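Local structure of mandelate racemase/muconate lactonizing enzyme-like protein (Roseovarius sp. TM1035, 3RCY) at residues T184-S189 / I220-A225; L232-P237 / R251-P256; A306-H311 / I329-M334. The protein probably catalyses a magnesium-dependent reaction on an acid substrate, as do other members of the mandelate racemase/muconate lactonizing enzyme branch of the enolase superfamily. One frame throughout, in Å; residues are numbered along the deposited sequence.

The three contacts follow one another along the chain, each closing before the next opens, and all lie in the enolase C-terminal-like barrel domain. Contact 1 joins outer helices, 183-200 and 216-226; contact 2 lies within the next beta-alpha-beta unit, strand 233-235, helix 243-252, strand 257-259; contact 3 links strand 307-308 to the chain entering strand 335-336. Centres of contacts 1 and 2 are about 12 Å apart, and Leu222 and Gly223 meet the Tyr234 hydroxyl. Contacts 2 and 3, about 16 Å apart between centres, share the barrel interior, where Trp233 packs on Leu333, Ala309 and Met334. Contacts 1 and 3 stay about 17 Å apart at nearest atoms; contact 2 touches both and carries magnesium ligand Glu235.

Contact 1. Residues T184-S189 / I220-A225; sequences TDISLS and IRLGQA
Helix segments 184-189 and 220-225 run nearly parallel, their axes 9.6 Å apart at closest approach and crossing at -25°; Ile186 and Leu222 have the nearest CA atoms. No hydrogen bond crosses, so the contact rests on side-chain shape. Ile186 uses both branches. With CG1 beside the backbone N (chi1 -66°), its CD1 reaches over one face of the Arg221 guanidinium, 3.5 Å from NH2, while CG2 meets Ala225 CB at 3.6 Å. The small alanine lets this branched residue come close to the second helix. Replacing Ile186 with alanine removes CG2 and CD1 and would probably open a gap beside Ala225, taking away the methyl that lies over the Arg221 guanidinium. Leu222 CD1 passes Ile186 CG1 at 4.1 Å, the two side chains running antiparallel, and ends 3.4 Å from Ser189 OG. Serine suits this buried spot because its hydroxyl turns back to its own helix: OG donates to Asp185 O (2.8 Å), which Ser189 N grips from the opposite face of the carbonyl plane. The bent Arg221 chain brings its guanidinium back beside Ile186, and NH2 hydrogen-bonds to Ser230 OG of the second subunit, so its polar end serves the assembly. Toward the barrel, strand 205-208 closes the interface, where Phe208 touches both Ser189 and Leu222; Ala225 also packs on Val190, further along helix 183-200.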
loop_
_atom_site.group_PDB
_atom_site.type_symbol
_atom_site.label_atom_id
_atom_site.label_comp_id
_atom_site.label_asym_id
_atom_site.label_seq_id
_atom_site.Cartn_x
_atom_site.Cartn_y
_atom_site.Cartn_z
ATOM N N THR A 184 10.786 -35.112 -8.913
ATOM C CA THR A 184 10.294 -36.314 -8.233
ATOM C C THR A 184 9.521 -36.008 -6.942
ATOM O O THR A 184 8.583 -36.723 -6.617
ATOM C CB THR A 184 11.430 -37.311 -7.927
ATOM O OG1 THR A 184 12.488 -36.621 -7.262
ATOM C CG2 THR A 184 11.964 -37.946 -9.220
ATOM N N ASP A 185 9.913 -34.956 -6.218
ATOM C CA ASP A 185 9.159 -34.492 -5.036
ATOM C C ASP A 185 7.767 -34.012 -5.430
ATOM O O ASP A 185 6.774 -34.280 -4.740
ATOM C CB ASP A 185 9.894 -33.349 -4.310
ATOM C CG ASP A 185 11.240 -33.776 -3.746
ATOM O OD1 ASP A 185 11.353 -34.927 -3.293
ATOM O OD2 ASP A 185 12.181 -32.953 -3.741
ATOM N N ILE A 186 7.700 -33.268 -6.529
ATOM C CA ILE A 186 6.425 -32.780 -7.017
ATOM C C ILE A 186 5.549 -33.938 -7.485
ATOM O O ILE A 186 4.400 -34.042 -7.059
ATOM C CB ILE A 186 6.583 -31.674 -8.097
ATOM C CG1 ILE A 186 7.226 -30.424 -7.470
ATOM C CG2 ILE A 186 5.213 -31.327 -8.715
ATOM C CD1 ILE A 186 7.669 -29.348 -8.475
ATOM N N SER A 187 6.088 -34.825 -8.322
ATOM C CA SER A 187 5.297 -35.940 -8.843
ATOM C C SER A 187 4.851 -36.891 -7.736
ATOM O O SER A 187 3.735 -37.413 -7.770
ATOM C CB SER A 187 6.065 -36.702 -9.917
ATOM O OG SER A 187 6.422 -35.837 -10.975
ATOM N N LEU A 188 5.722 -37.118 -6.749
ATOM C CA LEU A 188 5.347 -37.984 -5.625
ATOM C C LEU A 188 4.220 -37.350 -4.803
ATOM O O LEU A 188 3.300 -38.041 -4.371
ATOM C CB LEU A 188 6.536 -38.314 -4.719
ATOM C CG LEU A 188 6.272 -39.428 -3.686
ATOM C CD1 LEU A 188 5.976 -40.775 -4.364
ATOM C CD2 LEU A 188 7.432 -39.572 -2.701
ATOM N N SER A 189 4.305 -36.035 -4.600
ATOM C CA SER A 189 3.279 -35.304 -3.865
ATOM C C SER A 189 1.922 -35.401 -4.561
ATOM O O SER A 189 0.900 -35.557 -3.899
ATOM C CB SER A 189 3.672 -33.835 -3.681
ATOM O OG SER A 189 4.812 -33.727 -2.849
ATOM N N ILE A 220 5.486 -22.517 -4.112
ATOM C CA ILE A 220 4.461 -22.173 -5.100
ATOM C C ILE A 220 4.365 -23.227 -6.213
ATOM O O ILE A 220 3.263 -23.636 -6.578
ATOM C CB ILE A 220 4.663 -20.739 -5.657
ATOM C CG1 ILE A 220 4.429 -19.711 -4.532
ATOM C CG2 ILE A 220 3.715 -20.460 -6.850
ATOM C CD1 ILE A 220 5.015 -18.324 -4.804
ATOM N N ARG A 221 5.506 -23.684 -6.731
ATOM C CA ARG A 221 5.496 -24.745 -7.748
ATOM C C ARG A 221 4.875 -26.049 -7.224
ATOM O O ARG A 221 4.105 -26.698 -7.931
ATOM C CB ARG A 221 6.894 -25.001 -8.296
ATOM C CG ARG A 221 7.459 -23.835 -9.110
ATOM C CD ARG A 221 8.730 -24.242 -9.848
ATOM N NE ARG A 221 8.536 -25.463 -10.625
ATOM C CZ ARG A 221 9.262 -26.572 -10.507
ATOM N NH1 ARG A 221 10.287 -26.635 -9.651
ATOM N NH2 ARG A 221 8.971 -27.616 -11.270
ATOM N N LEU A 222 5.201 -26.420 -5.987
ATOM C CA LEU A 222 4.631 -27.637 -5.397
ATOM C C LEU A 222 3.149 -27.449 -5.082
ATOM O O LEU A 222 2.319 -28.319 -5.381
ATOM C CB LEU A 222 5.401 -28.073 -4.143
ATOM C CG LEU A 222 4.790 -29.245 -3.359
ATOM C CD1 LEU A 222 4.912 -30.546 -4.134
ATOM C CD2 LEU A 222 5.453 -29.378 -2.003
ATOM N N GLY A 223 2.831 -26.308 -4.483
ATOM C CA GLY A 223 1.455 -25.953 -4.149
ATOM C C GLY A 223 0.511 -26.043 -5.333
ATOM O O GLY A 223 -0.536 -26.680 -5.241
ATOM N N GLN A 224 0.877 -25.411 -6.452
ATOM C CA GLN A 224 -0.002 -25.386 -7.615
ATOM C C GLN A 224 -0.288 -26.791 -8.177
ATOM O O GLN A 224 -1.385 -27.053 -8.669
ATOM C CB GLN A 224 0.522 -24.419 -8.695
ATOM C CG GLN A 224 1.736 -24.896 -9.481
ATOM C CD GLN A 224 2.286 -23.810 -10.398
ATOM O OE1 GLN A 224 2.070 -23.837 -11.613
ATOM N NE2 GLN A 224 2.981 -22.838 -9.813
ATOM N N ALA A 225 0.692 -27.691 -8.053
ATOM C CA ALA A 225 0.573 -29.068 -8.538
ATOM C C ALA A 225 -0.452 -29.904 -7.766
ATOM O O ALA A 225 -1.086 -30.787 -8.336
ATOM C CB ALA A 225 1.937 -29.754 -8.521
#

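Contact 2. Residues L232-P237 / R251-P256; sequences LWYEEP and RAVRIP. With MG (magnesium ion), chain I.
Tyr234 and Ile255 meet where strand 233-235 faces the chain leading into strand 257-259. Tyr234 N donates to Pro256 O (2.8 Å), and Trp233 CA adds a CA-H...O contact to the same oxygen. With CG2 anti to its backbone N, Ile255 lays that methyl 3.8 Å from Tyr234 CB and also against the Trp233 carbonyl carbon; a beta-branched residue suits the place because its longer branch can reach helix 216-226, CD1 lying 3.5 Å from Gly223 O. Tyr234 carries its ring away from its backbone N (chi1 -173°). Val253 CG2 comes to the ring edge, 4.1 Å from CD2, and Pro237 CB lies over one face, while the hydroxyl donates to Ala219 O. Pro256 sets its ring carbons against Leu232 O, with CG at 3.4 Å; that buried oxygen has no hydrogen-bond partner in the model. Along the strand, Glu235 points away from 251-256, and the Trp233 indole also leads away from it. The extended Glu235 places OE2 2.2 Å from magnesium, whose shell includes four waters and Glu261. Glu235 OE1 makes a salt bridge with Lys166, accepts a hydrogen bond from Gln282 and receives a weak one from Trp233 NE1. Glu236 OE1 accepts from a metal-bound water. The contact thus closes a beta-alpha-beta unit: strand 233-235 sits between parallel strands 205-208 and 257-259, with helix 243-252 the crossover outside the barrel.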
loop_
_atom_site.group_PDB
_atom_site.type_symbol
_atom_site.label_atom_id
_atom_site.label_comp_id
_atom_site.label_asym_id
_atom_site.label_seq_id
_atom_site.Cartn_x
_atom_site.Cartn_y
_atom_site.Cartn_z
ATOM N N LEU A 232 -7.096 -29.551 2.323
ATOM C CA LEU A 232 -7.677 -28.594 3.266
ATOM C C LEU A 232 -6.660 -27.530 3.693
ATOM O O LEU A 232 -7.016 -26.369 3.876
ATOM C CB LEU A 232 -8.285 -29.315 4.478
ATOM C CG LEU A 232 -9.034 -28.470 5.524
ATOM C CD1 LEU A 232 -10.075 -29.292 6.223
ATOM C CD2 LEU A 232 -8.071 -27.868 6.564
ATOM N N TRP A 233 -5.403 -27.933 3.874
ATOM C CA TRP A 233 -4.341 -26.968 4.144
ATOM C C TRP A 233 -2.988 -27.392 3.582
ATOM O O TRP A 233 -2.778 -28.555 3.250
ATOM C CB TRP A 233 -4.238 -26.582 5.641
ATOM C CG TRP A 233 -3.572 -27.577 6.593
ATOM C CD1 TRP A 233 -2.356 -28.202 6.442
ATOM C CD2 TRP A 233 -4.074 -27.991 7.874
ATOM N NE1 TRP A 233 -2.091 -29.000 7.539
ATOM C CE2 TRP A 233 -3.128 -28.884 8.431
ATOM C CE3 TRP A 233 -5.236 -27.700 8.601
ATOM C CZ2 TRP A 233 -3.315 -29.494 9.679
ATOM C CZ3 TRP A 233 -5.421 -28.309 9.847
ATOM C CH2 TRP A 233 -4.461 -29.192 10.368
ATOM N N TYR A 234 -2.105 -26.403 3.496
ATOM C CA TYR A 234 -0.738 -26.529 3.042
ATOM C C TYR A 234 0.065 -26.013 4.227
ATOM O O TYR A 234 0.064 -24.808 4.517
ATOM C CB TYR A 234 -0.550 -25.638 1.805
ATOM C CG TYR A 234 0.757 -25.727 1.043
ATOM C CD1 TYR A 234 1.676 -26.770 1.256
ATOM C CD2 TYR A 234 1.056 -24.775 0.063
ATOM C CE1 TYR A 234 2.852 -26.840 0.528
ATOM C CE2 TYR A 234 2.230 -24.829 -0.663
ATOM C CZ TYR A 234 3.123 -25.867 -0.436
ATOM O OH TYR A 234 4.277 -25.922 -1.176
ATOM N N GLU A 235 0.722 -26.931 4.932
ATOM C CA GLU A 235 1.373 -26.615 6.200
ATOM C C GLU A 235 2.815 -26.152 6.014
ATOM O O GLU A 235 3.538 -26.692 5.184
ATOM C CB GLU A 235 1.336 -27.845 7.109
ATOM C CG GLU A 235 1.844 -27.614 8.524
ATOM C CD GLU A 235 1.362 -28.694 9.490
ATOM O OE1 GLU A 235 0.332 -29.342 9.203
ATOM O OE2 GLU A 235 2.008 -28.877 10.542
ATOM N N GLU A 236 3.231 -25.147 6.777
ATOM C CA GLU A 236 4.634 -24.689 6.753
ATOM C C GLU A 236 5.280 -24.804 5.356
ATOM O O GLU A 236 6.233 -25.555 5.169
ATOM C CB GLU A 236 5.466 -25.485 7.764
ATOM C CG GLU A 236 5.128 -25.208 9.229
ATOM C CD GLU A 236 6.322 -25.465 10.134
ATOM O OE1 GLU A 236 6.807 -26.621 10.161
ATOM O OE2 GLU A 236 6.787 -24.506 10.801
ATOM N N PRO A 237 4.754 -24.073 4.362
ATOM C CA PRO A 237 5.330 -24.256 3.015
ATOM C C PRO A 237 6.782 -23.760 2.892
ATOM O O PRO A 237 7.520 -24.204 2.000
ATOM C CB PRO A 237 4.404 -23.423 2.122
ATOM C CG PRO A 237 3.737 -22.442 3.061
ATOM C CD PRO A 237 3.587 -23.172 4.355
ATOM N N ARG A 251 -0.748 -16.034 -1.103
ATOM C CA ARG A 251 -1.422 -15.295 -2.187
ATOM C C ARG A 251 -1.357 -16.014 -3.538
ATOM O O ARG A 251 -2.220 -15.808 -4.391
ATOM C CB ARG A 251 -0.820 -13.891 -2.340
ATOM C CG ARG A 251 -1.138 -12.930 -1.192
ATOM C CD ARG A 251 -0.724 -11.498 -1.533
ATOM N NE ARG A 251 0.725 -11.340 -1.682
ATOM C CZ ARG A 251 1.556 -11.046 -0.680
ATOM N NH1 ARG A 251 1.090 -10.896 0.559
ATOM N NH2 ARG A 251 2.855 -10.913 -0.912
ATOM N N ALA A 252 -0.331 -16.843 -3.725
ATOM C CA ALA A 252 -0.055 -17.477 -5.017
ATOM C C ALA A 252 -0.537 -18.926 -5.151
ATOM O O ALA A 252 -0.489 -19.489 -6.242
ATOM C CB ALA A 252 1.443 -17.387 -5.344
ATOM N N VAL A 253 -0.992 -19.530 -4.058
ATOM C CA VAL A 253 -1.555 -20.887 -4.121
ATOM C C VAL A 253 -3.021 -20.868 -3.654
ATOM O O VAL A 253 -3.391 -20.058 -2.808
ATOM C CB VAL A 253 -0.703 -21.925 -3.323
ATOM C CG1 VAL A 253 0.760 -21.940 -3.816
ATOM C CG2 VAL A 253 -0.765 -21.651 -1.823
ATOM N N ARG A 254 -3.849 -21.747 -4.214
ATOM C CA ARG A 254 -5.299 -21.713 -3.937
ATOM C C ARG A 254 -5.695 -22.540 -2.699
ATOM O O ARG A 254 -6.888 -22.697 -2.389
ATOM C CB ARG A 254 -6.102 -22.140 -5.177
ATOM C CG ARG A 254 -5.699 -21.423 -6.474
ATOM C CD ARG A 254 -6.828 -21.453 -7.500
ATOM N NE ARG A 254 -7.868 -20.491 -7.133
ATOM C CZ ARG A 254 -9.029 -20.336 -7.762
ATOM N NH1 ARG A 254 -9.332 -21.089 -8.814
ATOM N NH2 ARG A 254 -9.890 -19.415 -7.334
ATOM N N ILE A 255 -4.686 -23.025 -1.983
ATOM C CA ILE A 255 -4.842 -23.840 -0.779
ATOM C C ILE A 255 -4.579 -22.976 0.463
ATOM O O ILE A 255 -3.639 -22.187 0.468
ATOM C CB ILE A 255 -3.796 -24.992 -0.769
ATOM C CG1 ILE A 255 -3.725 -25.691 -2.133
ATOM C CG2 ILE A 255 -4.069 -26.003 0.360
ATOM C CD1 ILE A 255 -2.412 -26.486 -2.345
ATOM N N PRO A 256 -5.419 -23.112 1.511
ATOM C CA PRO A 256 -5.160 -22.400 2.767
ATOM C C PRO A 256 -3.825 -22.793 3.375
ATOM O O PRO A 256 -3.470 -23.981 3.411
ATOM C CB PRO A 256 -6.312 -22.849 3.676
ATOM C CG PRO A 256 -7.415 -23.191 2.719
ATOM C CD PRO A 256 -6.705 -23.830 1.551
HETATM MG MG MG I . 3.882 -29.919 11.073
HETATM O O HOH W 1 5.385 -28.888 9.634
HETATM O O HOH W 2 3.592 -31.306 9.350
HETATM O O HOH W 3 2.917 -31.519 12.489
HETATM O O HOH W 4 5.947 -30.758 11.644
#

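Contact 3. Residues A306-H311 / I329-M334; sequences AQMAPH and IPNILM
Gln307 and Leu333 cross at about a right angle, the glutamine OE1 lying 3.5 Å from Leu333 CB. The extended Gln307 chain runs over the backbone of the opposing segment, and a water bridges its NE2 to Ile332 O, an indirect link that a long amide can make. Met308 meets Ile329 at a similar angle, its CG 3.7 Å from CD1; bends at chi2 and chi3 then carry its flexible end away from 329-334, and the side chain packs on Phe325 of helix 316-327. Ile332 starts out away from the other segment, but CG1, anti to the backbone N (chi1 -176°), brings CD1 back to Pro310 CD, 3.7 Å. Straight backbone bonds from Met308 N to Asn331 O (2.9 Å) and Leu333 N to Met308 O (2.8 Å) make a single parallel beta bridge. Asn331 ND2 donates to Ala306 O (3.2 Å), which lies in its amide plane, and to Ala298 O, tying the residue just before strand 307-308 to helix 290-302. In the wall of the enolase-type beta/alpha barrel, the bridge joins strand 307-308, neighbour of strand 280-281, to the segment entering strand 335-336, and Trp233 packs from within against Ala309, Leu333 and Met334.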
loop_
_atom_site.group_PDB
_atom_site.type_symbol
_atom_site.label_atom_id
_atom_site.label_comp_id
_atom_site.label_asym_id
_atom_site.label_seq_id
_atom_site.Cartn_x
_atom_site.Cartn_y
_atom_site.Cartn_z
ATOM N N ALA A 306 -10.111 -16.534 11.121
ATOM C CA ALA A 306 -9.086 -17.568 11.015
ATOM C C ALA A 306 -9.297 -18.565 12.151
ATOM O O ALA A 306 -10.017 -18.269 13.107
ATOM C CB ALA A 306 -7.702 -16.936 11.098
ATOM N N GLN A 307 -8.677 -19.740 12.051
ATOM C CA GLN A 307 -8.907 -20.817 13.016
ATOM C C GLN A 307 -7.638 -21.399 13.627
ATOM O O GLN A 307 -6.545 -21.242 13.085
ATOM C CB GLN A 307 -9.728 -21.937 12.375
ATOM C CG GLN A 307 -11.143 -21.506 12.005
ATOM C CD GLN A 307 -12.069 -22.664 11.783
ATOM O OE1 GLN A 307 -11.801 -23.555 10.971
ATOM N NE2 GLN A 307 -13.187 -22.655 12.493
ATOM N N MET A 308 -7.811 -22.072 14.761
ATOM C CA MET A 308 -6.718 -22.735 15.456
ATOM C C MET A 308 -6.729 -24.246 15.170
ATOM O O MET A 308 -7.794 -24.877 15.078
ATOM C CB MET A 308 -6.812 -22.491 16.967
ATOM C CG MET A 308 -6.934 -21.017 17.378
ATOM S SD MET A 308 -5.549 -19.971 16.878
ATOM C CE MET A 308 -4.201 -20.643 17.850
ATOM N N ALA A 309 -5.539 -24.810 15.020
ATOM C CA ALA A 309 -5.380 -26.258 14.951
ATOM C C ALA A 309 -4.137 -26.633 15.759
ATOM O O ALA A 309 -3.049 -26.733 15.198
ATOM C CB ALA A 309 -5.271 -26.724 13.492
ATOM N N PRO A 310 -4.292 -26.810 17.093
ATOM C CA PRO A 310 -3.169 -27.037 18.012
ATOM C C PRO A 310 -2.246 -28.173 17.558
ATOM O O PRO A 310 -2.709 -29.270 17.241
ATOM C CB PRO A 310 -3.860 -27.396 19.332
ATOM C CG PRO A 310 -5.195 -26.719 19.247
ATOM C CD PRO A 310 -5.589 -26.835 17.800
ATOM N N HIS A 311 -0.953 -27.877 17.510
ATOM C CA HIS A 311 0.069 -28.827 17.088
ATOM C C HIS A 311 0.279 -29.922 18.122
ATOM O O HIS A 311 0.241 -29.657 19.325
ATOM C CB HIS A 311 1.405 -28.090 16.889
ATOM C CG HIS A 311 2.534 -28.978 16.463
ATOM N ND1 HIS A 311 3.464 -29.482 17.347
ATOM C CD2 HIS A 311 2.873 -29.463 15.244
ATOM C CE1 HIS A 311 4.343 -30.220 16.690
ATOM N NE2 HIS A 311 4.006 -30.224 15.411
ATOM N N ILE A 329 -12.685 -22.551 22.701
ATOM C CA ILE A 329 -12.649 -21.528 21.646
ATOM C C ILE A 329 -13.694 -21.758 20.553
ATOM O O ILE A 329 -13.948 -22.898 20.163
ATOM C CB ILE A 329 -11.234 -21.371 21.029
ATOM C CG1 ILE A 329 -10.802 -22.668 20.321
ATOM C CG2 ILE A 329 -10.220 -20.919 22.119
ATOM C CD1 ILE A 329 -9.563 -22.526 19.454
ATOM N N PRO A 330 -14.320 -20.673 20.066
ATOM C CA PRO A 330 -15.295 -20.850 18.996
ATOM C C PRO A 330 -14.638 -21.143 17.650
ATOM O O PRO A 330 -15.248 -21.791 16.805
ATOM C CB PRO A 330 -16.047 -19.505 18.968
ATOM C CG PRO A 330 -15.115 -18.524 19.560
ATOM C CD PRO A 330 -14.279 -19.281 20.566
ATOM N N ASN A 331 -13.388 -20.717 17.476
ATOM C CA ASN A 331 -12.689 -20.873 16.195
ATOM C C ASN A 331 -11.697 -22.047 16.149
ATOM O O ASN A 331 -10.565 -21.909 15.676
ATOM C CB ASN A 331 -12.031 -19.542 15.759
ATOM C CG ASN A 331 -11.037 -18.995 16.794
ATOM O OD1 ASN A 331 -11.188 -19.202 17.990
ATOM N ND2 ASN A 331 -10.037 -18.270 16.323
ATOM N N ILE A 332 -12.124 -23.198 16.653
ATOM C CA ILE A 332 -11.332 -24.434 16.556
ATOM C C ILE A 332 -11.572 -25.081 15.200
ATOM O O ILE A 332 -12.720 -25.198 14.762
ATOM C CB ILE A 332 -11.679 -25.457 17.694
ATOM C CG1 ILE A 332 -10.777 -26.702 17.627
ATOM C CG2 ILE A 332 -13.144 -25.906 17.616
ATOM C CD1 ILE A 332 -9.287 -26.420 17.800
ATOM N N LEU A 333 -10.497 -25.506 14.537
ATOM C CA LEU A 333 -10.624 -26.326 13.329
ATOM C C LEU A 333 -10.539 -27.811 13.696
ATOM O O LEU A 333 -11.508 -28.547 13.538
ATOM C CB LEU A 333 -9.554 -25.957 12.287
ATOM C CG LEU A 333 -9.446 -26.796 11.000
ATOM C CD1 LEU A 333 -10.792 -26.950 10.241
ATOM C CD2 LEU A 333 -8.399 -26.176 10.107
ATOM N N MET A 334 -9.379 -28.244 14.189
ATOM C CA MET A 334 -9.176 -29.635 14.594
ATOM C C MET A 334 -7.935 -29.773 15.485
ATOM O O MET A 334 -7.100 -28.864 15.526
ATOM C CB MET A 334 -9.075 -30.552 13.362
ATOM C CG MET A 334 -7.968 -30.174 12.366
ATOM S SD MET A 334 -7.951 -31.217 10.887
ATOM C CE MET A 334 -9.324 -30.558 9.937
HETATM O O HOH W 5 -15.231 -24.724 13.765
#